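Lipopolysaccharide biosynthesis protein wbpB (Thermus thermophilus, PDB 3O9Z) is a dehydrogenase of the pathway to 2,3-diacetamido-2,3-dideoxy-D-mannuronic acid that binds NAD and 2-oxoglutarate and probably oxidises a nucleotide-linked sugar. Local coordinates at residues G13-A16 and P17-L20; A99-E102 and K103-L107; H266-V269 and Y270-L274; S80-H83 and L84-P87. All coordinates share one frame; numbering follows the deposited sequence.

Contact 1: G13-A16 and P17-L20. With NAD (nicotinamide-adenine-dinucleotide), chain E.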
# COMPACT_ATOMS: atom_id res chain seq x y z
N GLY A 13 -2.93 3.32 13.77
CA GLY A 13 -2.34 2.11 14.29
C GLY A 13 -2.94 1.69 15.60
O GLY A 13 -3.79 2.37 16.21
N TYR A 14 -2.51 0.52 16.05
CA TYR A 14 -2.95 0.03 17.33
C TYR A 14 -2.74 0.95 18.53
O TYR A 14 -3.63 1.10 19.38
CB TYR A 14 -2.27 -1.32 17.64
CG TYR A 14 -2.58 -1.77 19.04
CD1 TYR A 14 -1.62 -1.67 20.02
CD2 TYR A 14 -3.80 -2.40 19.34
CE1 TYR A 14 -1.88 -2.05 21.32
CE2 TYR A 14 -4.08 -2.79 20.67
CZ TYR A 14 -3.09 -2.63 21.63
OH TYR A 14 -3.33 -3.01 22.93
N ILE A 15 -1.56 1.54 18.68
CA ILE A 15 -1.26 2.30 19.89
C ILE A 15 -1.73 3.76 19.77
O ILE A 15 -1.86 4.43 20.81
CB ILE A 15 0.27 2.30 20.22
CG1 ILE A 15 0.53 2.53 21.71
CG2 ILE A 15 1.04 3.30 19.30
CD1 ILE A 15 -0.09 1.47 22.62
N ALA A 16 -2.01 4.22 18.56
CA ALA A 16 -2.45 5.63 18.40
C ALA A 16 -3.55 6.12 19.33
O ALA A 16 -3.48 7.25 19.82
CB ALA A 16 -2.82 5.91 16.93
N PRO A 17 -4.58 5.31 19.62
CA PRO A 17 -5.66 5.86 20.46
C PRO A 17 -5.16 6.21 21.87
O PRO A 17 -5.76 7.05 22.56
CB PRO A 17 -6.67 4.72 20.51
CG PRO A 17 -6.45 4.00 19.20
CD PRO A 17 -4.96 4.05 18.95
N ARG A 18 -4.10 5.56 22.35
CA ARG A 18 -3.55 5.90 23.66
C ARG A 18 -2.89 7.26 23.61
O ARG A 18 -2.92 8.01 24.61
CB ARG A 18 -2.52 4.86 24.11
CG ARG A 18 -2.95 4.14 25.35
CD ARG A 18 -1.92 3.10 25.80
NE ARG A 18 -2.24 1.78 25.27
CZ ARG A 18 -1.49 0.71 25.47
NH1 ARG A 18 -0.38 0.81 26.19
NH2 ARG A 18 -1.85 -0.46 24.94
N HIS A 19 -2.33 7.63 22.46
CA HIS A 19 -1.73 8.96 22.29
C HIS A 19 -2.80 10.02 22.12
O HIS A 19 -2.64 11.12 22.64
CB HIS A 19 -0.84 8.97 21.04
CG HIS A 19 0.42 8.17 21.21
ND1 HIS A 19 1.60 8.77 21.59
CD2 HIS A 19 0.65 6.83 21.18
CE1 HIS A 19 2.53 7.84 21.73
NE2 HIS A 19 1.98 6.65 21.52
N LEU A 20 -3.91 9.68 21.49
CA LEU A 20 -5.02 10.63 21.37
C LEU A 20 -5.58 10.90 22.74
O LEU A 20 -5.82 12.07 23.06
CB LEU A 20 -6.14 10.05 20.52
CG LEU A 20 -5.80 9.87 19.04
CD1 LEU A 20 -6.96 9.23 18.24
CD2 LEU A 20 -5.35 11.17 18.37
PA NAD E . 0.61 -0.69 13.94
O1A NAD E . -0.70 -1.01 14.54
O2A NAD E . 1.23 -1.54 12.82
O5B NAD E . 0.37 0.80 13.46
C5B NAD E . 1.44 1.36 12.75
C4B NAD E . 0.91 2.59 11.98
O4B NAD E . 2.00 3.34 11.38
C3B NAD E . 0.05 2.09 10.79
O3B NAD E . -1.28 2.66 10.81
C2B NAD E . 0.86 2.47 9.54
O2B NAD E . 0.07 2.77 8.38
C1B NAD E . 1.52 3.76 10.10
N9A NAD E . 2.69 4.15 9.26
C8A NAD E . 3.49 3.49 8.38
N7A NAD E . 4.38 4.32 7.84
C5A NAD E . 4.11 5.58 8.31
C6A NAD E . 4.67 6.90 8.10
N6A NAD E . 5.69 7.07 7.20
N1A NAD E . 4.08 7.84 8.82
C2A NAD E . 3.08 7.76 9.70
N3A NAD E . 2.52 6.54 9.89
C4A NAD E . 3.05 5.50 9.23
O3 NAD E . 1.70 -0.61 15.11
PN NAD E . 1.60 -0.17 16.60
O1N NAD E . 1.48 -1.42 17.47
O2N NAD E . 0.58 0.93 16.76
O5D NAD E . 3.09 0.32 16.93
C5D NAD E . 3.31 1.67 16.62
C4D NAD E . 4.56 2.08 17.42
O4D NAD E . 4.13 2.09 18.80
C3D NAD E . 5.78 1.16 17.31
O3D NAD E . 6.95 2.02 17.50
C2D NAD E . 5.63 0.30 18.57
O2D NAD E . 6.88 -0.16 19.06
C1D NAD E . 4.94 1.20 19.60
N1N NAD E . 4.15 0.45 20.58
C2N NAD E . 4.30 0.72 21.86
C3N NAD E . 3.60 0.09 22.88
C7N NAD E . 3.95 0.47 24.26
O7N NAD E . 4.48 1.58 24.52
N7N NAD E . 3.54 -0.39 25.18
C4N NAD E . 2.65 -0.87 22.50
C5N NAD E . 2.46 -1.07 21.13
C6N NAD E . 3.20 -0.39 20.16

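Contact 2: A99-E102 and K103-L107. With NAD (nicotinamide-adenine-dinucleotide), chain E; AKG (2-oxoglutaric acid), chain F.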
# COMPACT_ATOMS: atom_id res chain seq x y z
N ALA A 99 10.24 16.18 19.72
CA ALA A 99 9.69 14.88 19.34
C ALA A 99 9.37 14.08 20.56
O ALA A 99 10.14 14.08 21.55
CB ALA A 99 10.69 14.15 18.47
N LEU A 100 8.28 13.34 20.49
CA LEU A 100 7.98 12.37 21.52
C LEU A 100 7.67 11.08 20.79
O LEU A 100 6.57 10.91 20.25
CB LEU A 100 6.80 12.74 22.40
CG LEU A 100 6.34 11.72 23.47
CD1 LEU A 100 7.53 11.08 24.24
CD2 LEU A 100 5.25 12.22 24.41
N SER A 101 8.64 10.19 20.82
CA SER A 101 8.54 8.98 20.02
C SER A 101 8.21 7.76 20.87
O SER A 101 8.67 7.61 21.99
CB SER A 101 9.87 8.71 19.35
OG SER A 101 9.85 7.58 18.51
N GLU A 102 7.35 6.90 20.31
CA GLU A 102 7.22 5.56 20.90
C GLU A 102 8.57 4.89 21.04
O GLU A 102 9.53 5.16 20.30
CB GLU A 102 6.27 4.70 20.06
CG GLU A 102 4.82 4.87 20.46
CD GLU A 102 4.51 4.32 21.84
OE1 GLU A 102 5.42 3.62 22.40
OE2 GLU A 102 3.39 4.51 22.36
N LYS A 103 8.60 3.88 21.91
CA LYS A 103 9.74 2.97 21.99
C LYS A 103 9.80 2.05 20.76
O LYS A 103 8.78 1.83 20.09
CB LYS A 103 9.75 2.17 23.30
CG LYS A 103 8.41 1.57 23.76
CD LYS A 103 7.69 0.61 22.77
CE LYS A 103 8.47 -0.65 22.45
NZ LYS A 103 7.60 -1.44 21.47
N PRO A 104 10.98 1.54 20.43
CA PRO A 104 12.32 2.02 20.88
C PRO A 104 12.49 3.41 20.30
O PRO A 104 12.04 3.67 19.18
CB PRO A 104 13.29 1.04 20.20
CG PRO A 104 12.54 0.64 18.90
CD PRO A 104 11.09 0.55 19.35
N LEU A 105 13.14 4.33 21.01
CA LEU A 105 13.29 5.70 20.49
C LEU A 105 13.85 5.71 19.07
O LEU A 105 13.29 6.40 18.18
CB LEU A 105 14.21 6.48 21.48
CG LEU A 105 14.37 8.00 21.23
CD1 LEU A 105 13.01 8.62 21.01
CD2 LEU A 105 15.05 8.63 22.47
N VAL A 106 14.94 5.00 18.82
CA VAL A 106 15.46 4.72 17.50
C VAL A 106 16.03 3.30 17.49
O VAL A 106 16.02 2.65 18.55
CB VAL A 106 16.54 5.72 17.01
CG1 VAL A 106 15.99 7.17 16.99
CG2 VAL A 106 17.80 5.65 17.96
N LEU A 107 16.48 2.84 16.35
CA LEU A 107 16.98 1.46 16.20
C LEU A 107 18.45 1.33 16.54
O LEU A 107 18.90 0.28 16.96
CB LEU A 107 16.69 0.87 14.81
CG LEU A 107 15.21 0.59 14.52
CD1 LEU A 107 15.13 -0.02 13.09
CD2 LEU A 107 14.75 -0.35 15.66
PA NAD E . 0.61 -0.69 13.94
O1A NAD E . -0.70 -1.01 14.54
O2A NAD E . 1.23 -1.54 12.82
O5B NAD E . 0.37 0.80 13.46
C5B NAD E . 1.44 1.36 12.75
C4B NAD E . 0.91 2.59 11.98
O4B NAD E . 2.00 3.34 11.38
C3B NAD E . 0.05 2.09 10.79
O3B NAD E . -1.28 2.66 10.81
C2B NAD E . 0.86 2.47 9.54
O2B NAD E . 0.07 2.77 8.38
C1B NAD E . 1.52 3.76 10.10
N9A NAD E . 2.69 4.15 9.26
C8A NAD E . 3.49 3.49 8.38
N7A NAD E . 4.38 4.32 7.84
C5A NAD E . 4.11 5.58 8.31
C6A NAD E . 4.67 6.90 8.10
N6A NAD E . 5.69 7.07 7.20
N1A NAD E . 4.08 7.84 8.82
C2A NAD E . 3.08 7.76 9.70
N3A NAD E . 2.52 6.54 9.89
C4A NAD E . 3.05 5.50 9.23
O3 NAD E . 1.70 -0.61 15.11
PN NAD E . 1.60 -0.17 16.60
O1N NAD E . 1.48 -1.42 17.47
O2N NAD E . 0.58 0.93 16.76
O5D NAD E . 3.09 0.32 16.93
C5D NAD E . 3.31 1.67 16.62
C4D NAD E . 4.56 2.08 17.42
O4D NAD E . 4.13 2.09 18.80
C3D NAD E . 5.78 1.16 17.31
O3D NAD E . 6.95 2.02 17.50
C2D NAD E . 5.63 0.30 18.57
O2D NAD E . 6.88 -0.16 19.06
C1D NAD E . 4.94 1.20 19.60
N1N NAD E . 4.15 0.45 20.58
C2N NAD E . 4.30 0.72 21.86
C3N NAD E . 3.60 0.09 22.88
C7N NAD E . 3.95 0.47 24.26
O7N NAD E . 4.48 1.58 24.52
N7N NAD E . 3.54 -0.39 25.18
C4N NAD E . 2.65 -0.87 22.50
C5N NAD E . 2.46 -1.07 21.13
C6N NAD E . 3.20 -0.39 20.16
C1 AKG F . 4.58 -3.62 21.63
O1 AKG F . 3.74 -4.50 21.31
O2 AKG F . 5.22 -2.99 20.78
C2 AKG F . 4.77 -3.18 23.00
O5 AKG F . 5.60 -2.31 23.23
C3 AKG F . 3.99 -3.82 24.12
C4 AKG F . 4.85 -4.94 24.70
C5 AKG F . 4.12 -5.79 25.73
O3 AKG F . 2.98 -6.20 25.48
O4 AKG F . 4.68 -6.05 26.80

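Contact 3: H266-V269 and Y270-L274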
# COMPACT_ATOMS: atom_id res chain seq x y z
N HIS A 266 0.32 5.91 29.35
CA HIS A 266 0.81 6.86 28.36
C HIS A 266 0.56 8.32 28.77
O HIS A 266 1.34 9.19 28.44
CB HIS A 266 0.18 6.58 26.99
CG HIS A 266 0.92 5.55 26.18
ND1 HIS A 266 1.17 4.28 26.66
CD2 HIS A 266 1.49 5.63 24.96
CE1 HIS A 266 1.84 3.60 25.74
NE2 HIS A 266 2.03 4.39 24.70
N THR A 267 -0.55 8.56 29.45
CA THR A 267 -0.85 9.96 29.77
C THR A 267 0.19 10.48 30.77
O THR A 267 0.73 11.58 30.62
CB THR A 267 -2.26 10.08 30.34
OG1 THR A 267 -3.21 9.78 29.30
CG2 THR A 267 -2.49 11.50 30.89
N GLU A 268 0.57 9.62 31.71
CA GLU A 268 1.67 9.98 32.60
C GLU A 268 3.04 10.21 31.96
O GLU A 268 3.73 11.16 32.30
CB GLU A 268 1.74 8.96 33.75
CG GLU A 268 2.89 9.24 34.72
CD GLU A 268 2.70 10.50 35.54
OE1 GLU A 268 1.55 10.98 35.67
OE2 GLU A 268 3.74 10.96 36.06
N VAL A 269 3.46 9.43 30.96
CA VAL A 269 4.62 9.80 30.18
C VAL A 269 4.48 11.19 29.56
O VAL A 269 5.45 11.92 29.46
CB VAL A 269 4.87 8.70 29.12
CG1 VAL A 269 6.03 9.03 28.23
CG2 VAL A 269 5.12 7.38 29.86
N TYR A 270 3.30 11.50 29.00
CA TYR A 270 3.13 12.76 28.29
C TYR A 270 3.28 13.92 29.27
O TYR A 270 4.00 14.89 29.03
CB TYR A 270 1.73 12.83 27.66
CG TYR A 270 1.69 12.43 26.21
CD1 TYR A 270 1.40 13.38 25.23
CD2 TYR A 270 1.89 11.11 25.81
CE1 TYR A 270 1.36 13.03 23.89
CE2 TYR A 270 1.84 10.75 24.49
CZ TYR A 270 1.58 11.70 23.54
OH TYR A 270 1.58 11.40 22.20
N ARG A 271 2.63 13.75 30.40
CA ARG A 271 2.77 14.76 31.46
C ARG A 271 4.22 15.01 31.88
O ARG A 271 4.68 16.15 31.98
CB ARG A 271 1.93 14.35 32.65
CG ARG A 271 1.95 15.42 33.74
CD ARG A 271 1.45 14.91 35.09
NE ARG A 271 2.42 14.02 35.74
CZ ARG A 271 3.53 14.41 36.35
NH1 ARG A 271 3.87 15.70 36.37
NH2 ARG A 271 4.34 13.52 36.92
N LYS A 272 4.96 13.93 32.15
CA LYS A 272 6.35 14.11 32.54
C LYS A 272 7.15 14.81 31.46
O LYS A 272 8.00 15.64 31.75
CB LYS A 272 6.98 12.74 32.82
CG LYS A 272 6.40 12.08 34.07
CD LYS A 272 7.27 10.94 34.58
CE LYS A 272 8.74 11.32 34.73
NZ LYS A 272 9.07 11.79 36.12
N THR A 273 6.85 14.51 30.20
CA THR A 273 7.61 15.05 29.10
C THR A 273 7.39 16.56 29.11
O THR A 273 8.31 17.35 28.95
CB THR A 273 7.18 14.38 27.78
OG1 THR A 273 7.39 12.96 27.93
CG2 THR A 273 8.03 14.89 26.62
N LEU A 274 6.13 16.96 29.27
CA LEU A 274 5.79 18.37 29.08
C LEU A 274 6.28 19.13 30.30
O LEU A 274 6.47 20.34 30.25
CB LEU A 274 4.28 18.54 28.97
CG LEU A 274 3.65 17.98 27.69
CD1 LEU A 274 2.21 18.42 27.71
CD2 LEU A 274 4.34 18.43 26.42

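Contact 4: S80-H83 and L84-P87. With NAD (nicotinamide-adenine-dinucleotide), chain E.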
# COMPACT_ATOMS: atom_id res chain seq x y z
N SER A 80 4.67 5.57 14.50
CA SER A 80 4.97 4.84 13.28
C SER A 80 5.83 3.60 13.56
O SER A 80 6.31 3.45 14.71
CB SER A 80 5.67 5.78 12.30
OG SER A 80 6.84 6.29 12.97
N PRO A 81 6.05 2.72 12.56
CA PRO A 81 6.98 1.57 12.71
C PRO A 81 8.39 2.04 13.09
O PRO A 81 8.77 3.20 12.83
CB PRO A 81 7.00 0.93 11.33
CG PRO A 81 5.58 1.23 10.79
CD PRO A 81 5.34 2.65 11.26
N ASN A 82 9.11 1.21 13.82
CA ASN A 82 10.31 1.62 14.53
C ASN A 82 11.33 2.26 13.64
O ASN A 82 11.99 3.21 14.12
CB ASN A 82 10.93 0.43 15.27
CG ASN A 82 9.95 -0.21 16.25
OD1 ASN A 82 8.93 0.36 16.63
ND2 ASN A 82 10.32 -1.42 16.70
N HIS A 83 11.54 1.74 12.44
CA HIS A 83 12.60 2.28 11.58
C HIS A 83 12.28 3.70 11.13
O HIS A 83 13.21 4.41 10.70
CB HIS A 83 12.82 1.41 10.37
CG HIS A 83 11.68 1.41 9.40
ND1 HIS A 83 10.38 1.11 9.76
CD2 HIS A 83 11.66 1.68 8.07
CE1 HIS A 83 9.61 1.21 8.69
NE2 HIS A 83 10.37 1.51 7.65
N LEU A 84 11.03 4.11 11.23
CA LEU A 84 10.68 5.47 10.85
C LEU A 84 10.83 6.43 12.01
O LEU A 84 10.69 7.67 11.84
CB LEU A 84 9.21 5.52 10.36
CG LEU A 84 9.13 4.99 8.94
CD1 LEU A 84 7.68 4.49 8.69
CD2 LEU A 84 9.46 6.13 7.94
N HIS A 85 11.11 5.96 13.23
CA HIS A 85 11.25 6.89 14.33
C HIS A 85 12.41 7.88 14.07
O HIS A 85 12.17 9.09 14.20
CB HIS A 85 11.44 6.16 15.67
CG HIS A 85 10.24 5.36 16.12
ND1 HIS A 85 10.25 4.62 17.27
CD2 HIS A 85 9.05 5.11 15.51
CE1 HIS A 85 9.10 3.98 17.39
NE2 HIS A 85 8.34 4.27 16.35
N TYR A 86 13.57 7.36 13.72
CA TYR A 86 14.75 8.25 13.51
C TYR A 86 14.40 9.33 12.45
O TYR A 86 14.58 10.53 12.79
CB TYR A 86 15.98 7.42 13.11
CG TYR A 86 17.14 8.29 12.67
CD1 TYR A 86 17.78 9.08 13.61
CD2 TYR A 86 17.61 8.25 11.37
CE1 TYR A 86 18.86 9.87 13.24
CE2 TYR A 86 18.71 9.05 10.98
CZ TYR A 86 19.32 9.80 11.96
OH TYR A 86 20.44 10.58 11.63
N PRO A 87 13.98 8.94 11.21
CA PRO A 87 13.79 10.02 10.22
C PRO A 87 12.63 10.93 10.55
O PRO A 87 12.61 12.07 10.05
CB PRO A 87 13.67 9.29 8.88
CG PRO A 87 13.13 7.91 9.31
CD PRO A 87 13.94 7.61 10.58
PA NAD E . 0.61 -0.69 13.94
O1A NAD E . -0.70 -1.01 14.54
O2A NAD E . 1.23 -1.54 12.82
O5B NAD E . 0.37 0.80 13.46
C5B NAD E . 1.44 1.36 12.75
C4B NAD E . 0.91 2.59 11.98
O4B NAD E . 2.00 3.34 11.38
C3B NAD E . 0.05 2.09 10.79
O3B NAD E . -1.28 2.66 10.81
C2B NAD E . 0.86 2.47 9.54
O2B NAD E . 0.07 2.77 8.38
C1B NAD E . 1.52 3.76 10.10
N9A NAD E . 2.69 4.15 9.26
C8A NAD E . 3.49 3.49 8.38
N7A NAD E . 4.38 4.32 7.84
C5A NAD E . 4.11 5.58 8.31
C6A NAD E . 4.67 6.90 8.10
N6A NAD E . 5.69 7.07 7.20
N1A NAD E . 4.08 7.84 8.82
C2A NAD E . 3.08 7.76 9.70
N3A NAD E . 2.52 6.54 9.89
C4A NAD E . 3.05 5.50 9.23
O3 NAD E . 1.70 -0.61 15.11
PN NAD E . 1.60 -0.17 16.60
O1N NAD E . 1.48 -1.42 17.47
O2N NAD E . 0.58 0.93 16.76
O5D NAD E . 3.09 0.32 16.93
C5D NAD E . 3.31 1.67 16.62
C4D NAD E . 4.56 2.08 17.42
O4D NAD E . 4.13 2.09 18.80
C3D NAD E . 5.78 1.16 17.31
O3D NAD E . 6.95 2.02 17.50
C2D NAD E . 5.63 0.30 18.57
O2D NAD E . 6.88 -0.16 19.06
C1D NAD E . 4.94 1.20 19.60
N1N NAD E . 4.15 0.45 20.58
C2N NAD E . 4.30 0.72 21.86
C3N NAD E . 3.60 0.09 22.88
C7N NAD E . 3.95 0.47 24.26
O7N NAD E . 4.48 1.58 24.52
N7N NAD E . 3.54 -0.39 25.18
C4N NAD E . 2.65 -0.87 22.50
C5N NAD E . 2.46 -1.07 21.13
C6N NAD E . 3.20 -0.39 20.16
O HOH W 1 14.39 4.61 14.16

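Contact 1: G13-A16 and P17-L20
The side chain of I15 fills the corner between the NAD and R18. Its CB lies 3.7 Å from the nicotinamide-side phosphate oxygen O2N of NAD. From there the chain forks: CG2 rests 3.4 Å from the ribose oxygen O4D of NAD, while CG1 passes more loosely beside C3N and C4N of the nicotinamide. With CG1 anti to the backbone N (chi1 -155°), the terminal CD1 is wedged between the nicotinamide, 3.6 Å from C4N of NAD, and the face of the R18 guanidinium, 3.3 Å from CZ of R18. The arginine folds back to meet it through a bend at chi3, and OH of Y14 lies at the guanidinium edge. These residues form the glycine-rich turn of the Rossmann fold, between strand 5-9 and helix 16-25, where successive amides receive the pyrophosphate. The N-H of Y14 points almost straight at O1A of NAD (2.8 Å), and that of I15 reaches O2N of NAD at 2.9 Å, one bond to each phosphate. G13 makes the close approach possible, its CA lying 3.1 Å from O5B of NAD; a beta carbon there would clash with that oxygen. An alanine at I15 would strip the cover from one guanidinium face and is likely to let both R18 and the nicotinamide shift. Beyond the turn the chain enters the helix: R18 N bonds to I15 O, and L20 N to A16 O at 3.0 Å. The H19 ring sets its edge against I15 O, and its CD2 touches CG2 of I15.

Contact 2: A99-E102 and K103-L107
NZ of K103, the residue next to E102, is gripped from several sides: it donates to O2D of the nicotinamide ribose of NAD at 2.8 Å and to the keto oxygen O5 of 2-oxoglutarate, also at 2.8 Å, with the backbone carbonyl of N183 as a further acceptor. The lysine reaches this point by a coiled path. CG sits between the backbone N and carbonyl carbon (chi1 45°), two more bends follow at chi2 and chi3, and CD passes 3.5 Å from C2N of the nicotinamide. E102 attends the same ring from its own side. Its bent chain brings CG to 3.3 Å from the ribose oxygen O4D of NAD, and OE1 accepts the N-H of K103 at 3.2 Å on the anti side of the carboxylate. OE2 is held by H19 and H266, so the carboxylate is fixed at both oxygens. E102, K103 and P104 spell the Glu-Lys-Pro signature of the Gfo/Idh/MocA oxidoreductases, with a cis peptide bond before the proline. Just upstream, OG of S101 donates to E102 O at 3.0 Å, in the carbonyl plane and on a lone pair. CD1 of L105 comes back against CB of S101 (3.6 Å). K103 and P104 lie against helix 186-196, whereas L105 packs on strand 126-128; the turn thus leaves the Rossmann sheet at the end of strand 98-101, which runs between strands 75-78 and 126-128, and leads on to helix 109-122.

Contact 3: H266-V269 and Y270-L274
Two consecutive turns of helix 266-274 are joined here by an i to i+3 salt bridge, E268 with R271, and by regular i to i+4 backbone bonds. The helix comes late in the chain, after the strands of the C-terminal sheet, yet packs on the Rossmann domain: T267 and Y270 touch helix 16-25, and Y270 and T273 meet L100 of strand 98-101. In the salt bridge the two side chains run alongside each other, each with CG anti to its own backbone N, and the arginine bends at chi3 to present NE and NH2 side-on. NH2 of R271 meets OE2 of E268 on the syn side at 2.8 Å; NE of R271 makes a longer but nearly straight bond of 3.2 Å to OE1 of E268, from above the carboxylate plane. The two flat groups are turned 44° apart, so the double grip is not coplanar. CG of K272 leans on OE2 of E268 at 3.5 Å, while its NZ goes to E277. On the inner side the Y270 ring sets CD2 3.3 Å from H266 O, and its hydroxyl joins H19 and S77. V269 O accepts twice from one residue: N of T273 at 3.0 Å and OG1 of T273 at 2.7 Å, reaching it from opposite faces of the carbonyl plane.

Contact 4: S80-H83 and L84-P87
A chi1 of -66° at H85 turns CG away from its own carbonyl carbon and swings the imidazole back over N82, while chi1 of 68° at H83 sets its ring alongside L84. The H85 ring lies flat over the backbone of N82, whose CA sits 3.8 Å from the ring centroid in a CH-pi contact. In the plane of that ring, NE2 of H85 donates to S80 O at 2.7 Å, approaching from above the carbonyl plane; ND1 holds P104 O at the far edge. O3D of NAD also lies at the ring edge, and this ribose hydroxyl donates to OD1 of N82 at 2.7 Å. A leucine in place of H85 would probably leave S80 O and P104 O without their donor and free the N82 turn to drift from the ribose. L84 serves the other end of the cofactor. CG of L84 covers one face of the H83 ring, 4.0 Å from its centroid, and CD1 of L84 touches the adenine N7A of NAD at 3.4 Å; CD of P81 lies against O4B of the adenosine ribose. NE2 of H83 bonds to E55 of the third subunit. The backbone closes with L84 N to P81 O at 2.9 Å and H85 N to N82 O, and a water links N82 O to Y86 N. The sequence S-P-N-H-L-H, between strand 75-78 and helix 85-94, is consistent with the Pro-Asn-x-x-His cofactor loop of Gfo/Idh/MocA dehydrogenases.

Contacts 1, 2 and 4 line the NAD site: 13-20 holds the pyrophosphate, 80-87 the two ribose ends and the adenine, and 99-107 the nicotinamide side, where 2-oxoglutarate also sits. Contact 2 ties the others together. OE2 of E102 lies 2.7 Å from NE2 of H19 in contact 1 and 2.7 Å from NE2 of H266 in contact 3, and P104 O is 2.8 Å from ND1 of H85 in contact 4. Contacts 1 and 3 meet directly, H19 ND1 being 2.7 Å from Y270 OH. Contacts 3 and 4 are about 20 Å apart between centres and do not touch; contacts 1 and 4 are bridged by the NAD that both touch.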